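PDB 4D79: tRNA threonylcarbamoyladenosine dehydratase from Escherichia coli, which catalyses the ATP-dependent dehydration of threonylcarbamoyladenosine at position 37 of tRNAs to its cyclic form, and can accept sulfur from CsdA in vitro. Local coordinates for residues B[130-135]-B[175-180]; B[148-153]-B[202-207]; B[166-171]-B[196-201]. All blocks are in the same frame, centred on the assembly; numbering follows the deposited sequence.

Interaction 1. Residues B[130-135]-B[175-180]; sequences DSVRPK and DPLAAK. With ATP (adenosine-5'-triphosphate), chain K.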
loop_
_atom_site.group_PDB
_atom_site.type_symbol
_atom_site.label_atom_id
_atom_site.label_comp_id
_atom_site.label_asym_id
_atom_site.label_seq_id
_atom_site.Cartn_x
_atom_site.Cartn_y
_atom_site.Cartn_z
ATOM N N ASP B 130 5.885 6.356 15.990
ATOM C CA ASP B 130 4.545 6.649 16.481
ATOM C C ASP B 130 4.548 7.395 17.814
ATOM O O ASP B 130 3.484 7.838 18.248
ATOM C CB ASP B 130 3.720 5.348 16.581
ATOM C CG ASP B 130 4.217 4.413 17.667
ATOM O OD1 ASP B 130 5.414 4.468 18.013
ATOM O OD2 ASP B 130 3.405 3.599 18.158
ATOM N N SER B 131 5.695 7.485 18.490
ATOM C CA SER B 131 5.828 8.101 19.807
ATOM C C SER B 131 6.502 9.468 19.708
ATOM O O SER B 131 7.541 9.613 19.060
ATOM C CB SER B 131 6.629 7.181 20.733
ATOM O OG SER B 131 7.286 7.909 21.752
ATOM N N VAL B 132 5.953 10.462 20.412
ATOM C CA VAL B 132 6.288 11.850 20.099
ATOM C C VAL B 132 7.714 12.194 20.519
ATOM O O VAL B 132 8.390 12.973 19.837
ATOM C CB VAL B 132 5.268 12.805 20.733
ATOM C CG1 VAL B 132 5.626 14.245 20.415
ATOM C CG2 VAL B 132 3.883 12.491 20.220
ATOM N N ARG B 133 8.171 11.672 21.669
ATOM C CA ARG B 133 9.467 12.052 22.235
ATOM C C ARG B 133 10.611 11.764 21.265
ATOM O O ARG B 133 11.341 12.694 20.881
ATOM C CB ARG B 133 9.685 11.289 23.549
ATOM C CG ARG B 133 8.743 11.565 24.718
ATOM C CD ARG B 133 9.109 10.646 25.903
ATOM N NE ARG B 133 8.205 10.753 27.051
ATOM C CZ ARG B 133 7.067 10.069 27.190
ATOM N NH1 ARG B 133 6.679 9.202 26.262
ATOM N NH2 ARG B 133 6.316 10.237 28.272
ATOM N N PRO B 134 10.837 10.522 20.850
ATOM C CA PRO B 134 11.896 10.253 19.866
ATOM C C PRO B 134 11.618 10.853 18.490
ATOM O O PRO B 134 12.560 11.190 17.762
ATOM C CB PRO B 134 11.914 8.723 19.819
ATOM C CG PRO B 134 10.484 8.330 20.203
ATOM C CD PRO B 134 10.088 9.306 21.215
ATOM N N LYS B 135 10.350 10.953 18.099
ATOM C CA LYS B 135 9.996 11.555 16.821
ATOM C C LYS B 135 10.497 12.988 16.748
ATOM O O LYS B 135 11.109 13.392 15.754
ATOM C CB LYS B 135 8.476 11.501 16.638
ATOM C CG LYS B 135 7.990 11.698 15.226
ATOM C CD LYS B 135 6.501 11.360 15.160
ATOM C CE LYS B 135 5.965 11.442 13.748
ATOM N NZ LYS B 135 6.406 10.309 12.885
ATOM N N ASP B 175 -4.858 15.524 12.858
ATOM C CA ASP B 175 -3.731 14.639 13.118
ATOM C C ASP B 175 -3.164 14.984 14.478
ATOM O O ASP B 175 -2.243 15.796 14.594
ATOM C CB ASP B 175 -2.682 14.778 12.023
ATOM C CG ASP B 175 -1.700 13.636 12.012
ATOM O OD1 ASP B 175 -1.313 13.160 13.101
ATOM O OD2 ASP B 175 -1.332 13.203 10.903
ATOM N N PRO B 176 -3.673 14.353 15.532
ATOM C CA PRO B 176 -3.219 14.708 16.881
ATOM C C PRO B 176 -1.766 14.381 17.113
ATOM O O PRO B 176 -1.116 15.089 17.882
ATOM C CB PRO B 176 -4.143 13.894 17.796
ATOM C CG PRO B 176 -5.331 13.563 16.932
ATOM C CD PRO B 176 -4.839 13.451 15.556
ATOM N N LEU B 177 -1.225 13.345 16.466
ATOM C CA LEU B 177 0.202 13.068 16.603
ATOM C C LEU B 177 1.020 14.222 16.049
ATOM O O LEU B 177 1.956 14.703 16.687
ATOM C CB LEU B 177 0.565 11.763 15.898
ATOM C CG LEU B 177 2.076 11.470 15.932
ATOM C CD1 LEU B 177 2.536 11.268 17.359
ATOM C CD2 LEU B 177 2.420 10.262 15.073
ATOM N N ALA B 178 0.668 14.704 14.861
ATOM C CA ALA B 178 1.399 15.840 14.316
ATOM C C ALA B 178 1.272 17.055 15.226
ATOM O O ALA B 178 2.230 17.812 15.382
ATOM C CB ALA B 178 0.897 16.164 12.908
ATOM N N ALA B 179 0.095 17.259 15.829
ATOM C CA ALA B 179 -0.104 18.397 16.733
ATOM C C ALA B 179 0.802 18.310 17.956
ATOM O O ALA B 179 1.476 19.278 18.306
ATOM C CB ALA B 179 -1.568 18.479 17.172
ATOM N N LYS B 180 0.845 17.149 18.611
ATOM C CA LYS B 180 1.724 16.983 19.766
ATOM C C LYS B 180 3.183 17.172 19.382
ATOM O O LYS B 180 3.967 17.772 20.143
ATOM C CB LYS B 180 1.509 15.597 20.378
ATOM C CG LYS B 180 0.180 15.438 21.081
ATOM C CD LYS B 180 0.020 14.057 21.719
ATOM C CE LYS B 180 -0.380 13.011 20.683
ATOM N NZ LYS B 180 -0.755 11.699 21.290
HETATM P PG ATP K . 1.624 -1.420 19.376
HETATM O O1G ATP K . 0.237 -1.910 19.713
HETATM O O2G ATP K . 2.700 -2.477 19.463
HETATM O O3G ATP K . 1.969 -0.087 19.996
HETATM P PB ATP K . 2.719 -0.449 16.943
HETATM O O1B ATP K . 3.327 0.699 17.717
HETATM O O2B ATP K . 3.576 -1.535 16.315
HETATM O O3B ATP K . 1.528 -1.115 17.801
HETATM P PA ATP K . 2.337 1.326 14.789
HETATM O O1A ATP K . 2.002 2.630 15.505
HETATM O O2A ATP K . 1.690 1.036 13.461
HETATM O O3A ATP K . 1.829 0.156 15.756
HETATM O "O5'" ATP K . 3.946 1.120 14.670
HETATM C "C5'" ATP K . 4.925 2.067 15.141
HETATM C "C4'" ATP K . 6.383 1.589 15.108
HETATM O "O4'" ATP K . 7.343 2.661 15.371
HETATM C "C3'" ATP K . 6.662 0.514 16.150
HETATM O "O3'" ATP K . 7.201 -0.680 15.557
HETATM C "C2'" ATP K . 7.683 1.150 17.075
HETATM O "O2'" ATP K . 8.562 0.196 17.651
HETATM C "C1'" ATP K . 8.422 2.141 16.191
HETATM N N9 ATP K . 9.210 3.108 17.020
HETATM C C8 ATP K . 8.671 3.808 18.051
HETATM N N7 ATP K . 9.583 4.606 18.665
HETATM C C5 ATP K . 10.741 4.417 18.028
HETATM C C6 ATP K . 12.086 4.983 18.185
HETATM N N6 ATP K . 12.308 5.864 19.162
HETATM N N1 ATP K . 13.065 4.584 17.370
HETATM C C2 ATP K . 12.836 3.666 16.403
HETATM N N3 ATP K . 11.624 3.103 16.200
HETATM C C4 ATP K . 10.528 3.431 16.956
#
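Two carboxylates flank an aliphatic middle. That of D130 lies against ATP. D130 OD1 is 3.3 Å from ATP C8. D130 OD2 is 2.9 Å from the phosphate oxygen O1B of ATP. The carboxylate of D175 is met from above its plane: A178 N donates to D175 OD1 at 3.1 Å, so D175 caps the start of helix 176-189. OD1 also takes the amide of G154. The adenine has P134 beside its amino group, with P134 CB 3.0 Å from ATP N6. The two helix starts meet through carbon atoms. V132 and L177 run alongside each other, pointing opposite ways, and V132 CG2 presses on L177 CD1 at 3.4 Å, a tight pair. V132 CG2 also lies 3.9 Å from K180 CB, with the two side chains crossing nearly at right angles. K135 comes tip to tip with L177, its CE 4.0 Å from L177 CD2. A bend at chi4 (74°) turns NZ to the carbonyl oxygens of I129 and T152 and into a salt bridge with D127, which pins the buried amine. A helix start meeting the nucleotide just past a parallel strand, here 124-127, is typical of the Rossmann-like ATP site of the HesA/MoeB/ThiF family.

Interaction 2. Residues B[148-153]-B[202-207]; sequences PLVTTG and DCVFST. With K (potassium ion), chain I; GOL (glycerol), chain L.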
loop_
_atom_site.group_PDB
_atom_site.type_symbol
_atom_site.label_atom_id
_atom_site.label_comp_id
_atom_site.label_asym_id
_atom_site.label_seq_id
_atom_site.Cartn_x
_atom_site.Cartn_y
_atom_site.Cartn_z
ATOM N N PRO B 148 17.841 15.041 4.361
ATOM C CA PRO B 148 16.510 14.875 3.746
ATOM C C PRO B 148 15.646 13.938 4.567
ATOM O O PRO B 148 16.048 12.831 4.926
ATOM C CB PRO B 148 16.811 14.297 2.354
ATOM C CG PRO B 148 18.234 14.718 2.079
ATOM C CD PRO B 148 18.929 14.688 3.423
ATOM N N LEU B 149 14.466 14.408 4.882
ATOM C CA LEU B 149 13.574 13.715 5.788
ATOM C C LEU B 149 12.152 13.856 5.298
ATOM O O LEU B 149 11.741 14.932 4.860
ATOM C CB LEU B 149 13.650 14.299 7.194
ATOM C CG LEU B 149 12.594 13.910 8.230
ATOM C CD1 LEU B 149 12.920 12.596 8.806
ATOM C CD2 LEU B 149 12.499 14.986 9.286
ATOM N N VAL B 150 11.387 12.796 5.452
ATOM C CA VAL B 150 9.937 12.880 5.346
ATOM C C VAL B 150 9.358 12.208 6.576
ATOM O O VAL B 150 9.785 11.116 6.964
ATOM C CB VAL B 150 9.388 12.287 4.030
ATOM C CG1 VAL B 150 9.828 10.845 3.785
ATOM C CG2 VAL B 150 7.847 12.424 4.004
ATOM N N THR B 151 8.442 12.895 7.242
ATOM C CA THR B 151 7.813 12.350 8.426
ATOM C C THR B 151 6.366 12.013 8.093
ATOM O O THR B 151 5.836 12.381 7.044
ATOM C CB THR B 151 7.901 13.319 9.624
ATOM O OG1 THR B 151 7.420 12.673 10.826
ATOM C CG2 THR B 151 7.072 14.569 9.385
ATOM N N THR B 152 5.754 11.261 8.986
ATOM C CA THR B 152 4.400 10.784 8.806
ATOM C C THR B 152 3.627 11.129 10.062
ATOM O O THR B 152 4.131 10.953 11.173
ATOM C CB THR B 152 4.365 9.268 8.507
ATOM O OG1 THR B 152 5.105 8.555 9.504
ATOM C CG2 THR B 152 4.995 8.948 7.137
ATOM N N GLY B 153 2.424 11.660 9.892
ATOM C CA GLY B 153 1.551 11.874 11.022
ATOM C C GLY B 153 0.897 10.566 11.432
ATOM O O GLY B 153 1.317 9.473 11.049
ATOM N N ASP B 202 8.649 18.090 5.854
ATOM C CA ASP B 202 7.626 17.517 4.979
ATOM C C ASP B 202 6.916 16.410 5.736
ATOM O O ASP B 202 7.569 15.532 6.303
ATOM C CB ASP B 202 8.176 16.910 3.680
ATOM C CG ASP B 202 8.822 17.918 2.753
ATOM O OD1 ASP B 202 8.576 19.131 2.904
ATOM O OD2 ASP B 202 9.578 17.484 1.827
ATOM N N CYS B 203 5.582 16.418 5.705
ATOM C CA CYS B 203 4.795 15.517 6.538
ATOM C C CYS B 203 3.666 14.865 5.733
ATOM O O CYS B 203 2.861 15.560 5.109
ATOM C CB CYS B 203 4.203 16.257 7.725
ATOM S SG CYS B 203 3.415 15.116 8.900
ATOM N N VAL B 204 3.595 13.535 5.781
ATOM C CA VAL B 204 2.472 12.809 5.203
ATOM C C VAL B 204 1.324 12.806 6.215
ATOM O O VAL B 204 1.503 12.437 7.380
ATOM C CB VAL B 204 2.868 11.370 4.850
ATOM C CG1 VAL B 204 1.660 10.637 4.185
ATOM C CG2 VAL B 204 4.122 11.325 3.945
ATOM N N PHE B 205 0.150 13.227 5.778
ATOM C CA PHE B 205 -1.036 13.273 6.624
ATOM C C PHE B 205 -2.248 13.041 5.735
ATOM O O PHE B 205 -2.121 12.869 4.527
ATOM C CB PHE B 205 -1.146 14.626 7.350
ATOM C CG PHE B 205 -1.709 15.695 6.483
ATOM C CD1 PHE B 205 -0.982 16.181 5.419
ATOM C CD2 PHE B 205 -2.974 16.200 6.703
ATOM C CE1 PHE B 205 -1.518 17.146 4.556
ATOM C CE2 PHE B 205 -3.505 17.171 5.849
ATOM C CZ PHE B 205 -2.784 17.634 4.782
ATOM N N SER B 206 -3.430 13.014 6.349
ATOM C CA SER B 206 -4.675 12.888 5.614
ATOM C C SER B 206 -5.677 13.956 6.027
ATOM O O SER B 206 -5.768 14.310 7.201
ATOM C CB SER B 206 -5.237 11.502 5.797
ATOM O OG SER B 206 -6.538 11.454 5.254
ATOM N N THR B 207 -6.413 14.489 5.050
ATOM C CA THR B 207 -7.458 15.463 5.338
ATOM C C THR B 207 -8.688 14.829 5.954
ATOM O O THR B 207 -9.581 15.562 6.365
ATOM C CB THR B 207 -7.903 16.209 4.084
ATOM O OG1 THR B 207 -8.207 15.277 3.043
ATOM C CG2 THR B 207 -6.787 17.157 3.612
HETATM K K K I . -6.443 13.182 9.240
HETATM C C1 GOL L . 14.169 18.419 6.312
HETATM O O1 GOL L . 15.577 18.246 6.414
HETATM C C2 GOL L . 13.746 18.420 4.837
HETATM O O2 GOL L . 14.003 17.181 4.228
HETATM C C3 GOL L . 12.257 18.686 4.648
HETATM O O3 GOL L . 11.535 17.732 5.382
HETATM O O HOH W 1 11.003 15.374 2.319
HETATM O O HOH W 2 -3.521 12.523 9.309
#
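T151 has OG1 anti to its backbone N (chi1 -173°), so its methyl takes the crowded position between N and the carbonyl carbon. There T151 CG2 packs 3.3 Å from D202 O and also touches C203 CB and SG. V150 has CG1 in the crowded position (chi1 55°), which puts CG2 anti to N. V150 CG2 meets V204 CG2 obliquely at 3.9 Å. T152 CG2 runs alongside V204, 4.0 Å from its CB. The strands are parallel. T151 N donates to D202 O at 2.9 Å, almost straight at 177°. V204 N returns a bond to T151 O at 2.8 Å, and G153 N gives the next to V204 O. At the start of the ladder one water donates to both L149 O and D202 OD2, while a glycerol bridges L149 and D202 N. S206 O binds potassium at 2.4 Å; Q158, Q174 and E208 supply further ligands. Strand 149-152 has strand 124-127 on its other edge, and strand 202-206 has strand 164-168. Helix 242-266 covers the V150 and V204 face, and its H255 bonds to D202 OD2 there. On the opposite face T151 OG1 bonds to D127 and C203 touches L169.

Interaction 3. Residues B[166-171]-B[196-201]; sequences VTDLAK and KGKLGV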
loop_
_atom_site.group_PDB
_atom_site.type_symbol
_atom_site.label_atom_id
_atom_site.label_comp_id
_atom_site.label_asym_id
_atom_site.label_seq_id
_atom_site.Cartn_x
_atom_site.Cartn_y
_atom_site.Cartn_z
ATOM N N VAL B 166 0.944 15.234 1.175
ATOM C CA VAL B 166 2.186 15.703 1.783
ATOM C C VAL B 166 2.116 17.218 1.903
ATOM O O VAL B 166 1.828 17.908 0.919
ATOM C CB VAL B 166 3.426 15.295 0.956
ATOM C CG1 VAL B 166 4.705 15.649 1.716
ATOM C CG2 VAL B 166 3.406 13.819 0.629
ATOM N N THR B 167 2.423 17.736 3.093
ATOM C CA THR B 167 2.474 19.171 3.292
ATOM C C THR B 167 3.498 19.480 4.395
ATOM O O THR B 167 4.083 18.588 5.022
ATOM C CB THR B 167 1.068 19.712 3.631
ATOM O OG1 THR B 167 1.015 21.130 3.442
ATOM C CG2 THR B 167 0.680 19.396 5.045
ATOM N N ASP B 168 3.708 20.761 4.632
ATOM C CA ASP B 168 4.595 21.154 5.710
ATOM C C ASP B 168 3.965 20.778 7.042
ATOM O O ASP B 168 2.753 20.937 7.237
ATOM C CB ASP B 168 4.858 22.644 5.681
ATOM C CG ASP B 168 5.910 23.059 6.691
ATOM O OD1 ASP B 168 7.114 22.986 6.342
ATOM O OD2 ASP B 168 5.552 23.433 7.837
ATOM N N LEU B 169 4.807 20.290 7.956
ATOM C CA LEU B 169 4.337 19.808 9.257
ATOM C C LEU B 169 3.489 20.842 9.970
ATOM O O LEU B 169 2.564 20.477 10.704
ATOM C CB LEU B 169 5.534 19.381 10.122
ATOM C CG LEU B 169 5.233 18.944 11.572
ATOM C CD1 LEU B 169 4.267 17.744 11.603
ATOM C CD2 LEU B 169 6.568 18.628 12.328
ATOM N N ALA B 170 3.758 22.132 9.746
ATOM C CA ALA B 170 2.968 23.186 10.373
ATOM C C ALA B 170 1.512 23.206 9.933
ATOM O O ALA B 170 0.684 23.811 10.637
ATOM C CB ALA B 170 3.548 24.561 10.071
ATOM N N LYS B 171 1.206 22.649 8.763
ATOM C CA LYS B 171 -0.090 22.811 8.109
ATOM C C LYS B 171 -0.926 21.537 8.105
ATOM O O LYS B 171 -1.975 21.493 7.463
ATOM C CB LYS B 171 0.091 23.351 6.688
ATOM C CG LYS B 171 0.851 24.682 6.674
ATOM C CD LYS B 171 0.776 25.437 5.342
ATOM C CE LYS B 171 1.562 24.818 4.201
ATOM N NZ LYS B 171 1.439 25.671 2.970
ATOM N N LYS B 196 6.967 32.483 6.900
ATOM C CA LYS B 196 5.875 31.940 6.102
ATOM C C LYS B 196 5.033 30.915 6.856
ATOM O O LYS B 196 4.188 30.261 6.244
ATOM C CB LYS B 196 6.408 31.287 4.819
ATOM C CG LYS B 196 7.163 32.187 3.838
ATOM C CD LYS B 196 7.815 31.351 2.732
ATOM C CE LYS B 196 6.798 30.826 1.705
ATOM N NZ LYS B 196 6.081 31.866 0.920
ATOM N N GLY B 197 5.213 30.769 8.161
ATOM C CA GLY B 197 4.381 29.842 8.900
ATOM C C GLY B 197 4.716 28.386 8.662
ATOM O O GLY B 197 3.861 27.524 8.851
ATOM N N LYS B 198 5.949 28.083 8.281
ATOM C CA LYS B 198 6.333 26.717 7.953
ATOM C C LYS B 198 7.444 26.298 8.900
ATOM O O LYS B 198 8.206 27.134 9.403
ATOM C CB LYS B 198 6.776 26.611 6.507
ATOM C CG LYS B 198 5.642 26.812 5.515
ATOM C CD LYS B 198 6.079 26.654 4.055
ATOM C CE LYS B 198 4.882 26.754 3.114
ATOM N NZ LYS B 198 5.146 26.240 1.738
ATOM N N LEU B 199 7.474 25.008 9.199
ATOM C CA LEU B 199 8.552 24.407 9.963
ATOM C C LEU B 199 9.691 23.880 9.097
ATOM O O LEU B 199 10.755 23.541 9.635
ATOM C CB LEU B 199 8.002 23.265 10.809
ATOM C CG LEU B 199 7.161 23.698 12.006
ATOM C CD1 LEU B 199 6.359 22.520 12.616
ATOM C CD2 LEU B 199 8.032 24.374 13.084
ATOM N N GLY B 200 9.512 23.816 7.783
ATOM C CA GLY B 200 10.529 23.231 6.930
ATOM C C GLY B 200 10.665 21.741 7.133
ATOM O O GLY B 200 11.777 21.211 7.093
ATOM N N VAL B 201 9.562 21.053 7.392
ATOM C CA VAL B 201 9.550 19.601 7.554
ATOM C C VAL B 201 8.377 19.048 6.735
ATOM O O VAL B 201 7.230 19.452 6.939
ATOM C CB VAL B 201 9.411 19.180 9.030
ATOM C CG1 VAL B 201 9.375 17.666 9.147
ATOM C CG2 VAL B 201 10.557 19.743 9.918
#
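G197, with positive phi, presents its carbonyl to the other segment, and G197 O lies 3.2 Å from A170 CB. K198 follows, its CB against the D168 carboxylate. Its extended chain crosses K171 obliquely, which brings K198 NZ to 3.9 Å from K171 NZ. These like charges are probably eased a little by D168 nearby. D168 OD2 accepts from L199 N at 2.8 Å through its syn lone pair, and L199 CD1 packs on L169 CG at 3.9 Å. G200, again with positive phi, adds a weak bond from its N to D168 OD1. V201 N reaches D168 OD1 at 3.3 Å from above the carboxylate plane. V201 O then accepts from L169 N at 2.8 Å, nearly along the C=O axis, joining the two backbones directly. D168 OD2 is gripped a second time by A170 N at 2.9 Å. An alanine here would remove the carboxylate and would probably loosen the 196-201 loop, whose amides of L199 and V201 would lose this acceptor. L169 packs on A178, L181 and L185 of helix 176-189. The bond from A170 N makes an Asx turn at the end of strand 164-168, with the same carboxylate binding the loop that leads into strand 202-206.

In the fold
The segments come in the order 130-135, 148-153, 166-171, 175-180, 196-201, 202-207. Interaction 3 is nested inside the loop closed by interaction 2, and interaction 1 alternates with both. Interactions 1 and 2 have centres about 11 Å apart and meet where K135 NZ approaches T152 O. Interactions 2 and 3 are about 10 Å apart and share the sheet: strand 202-206 pairs with 149-152 on one edge and antiparallel with 164-168 on the other. Interactions 1 and 3 are about 15 Å apart, joined where A178 touches L169. Together they connect the edge strand 164-168 and helix 176-189 to the part of the fold that holds ATP and potassium.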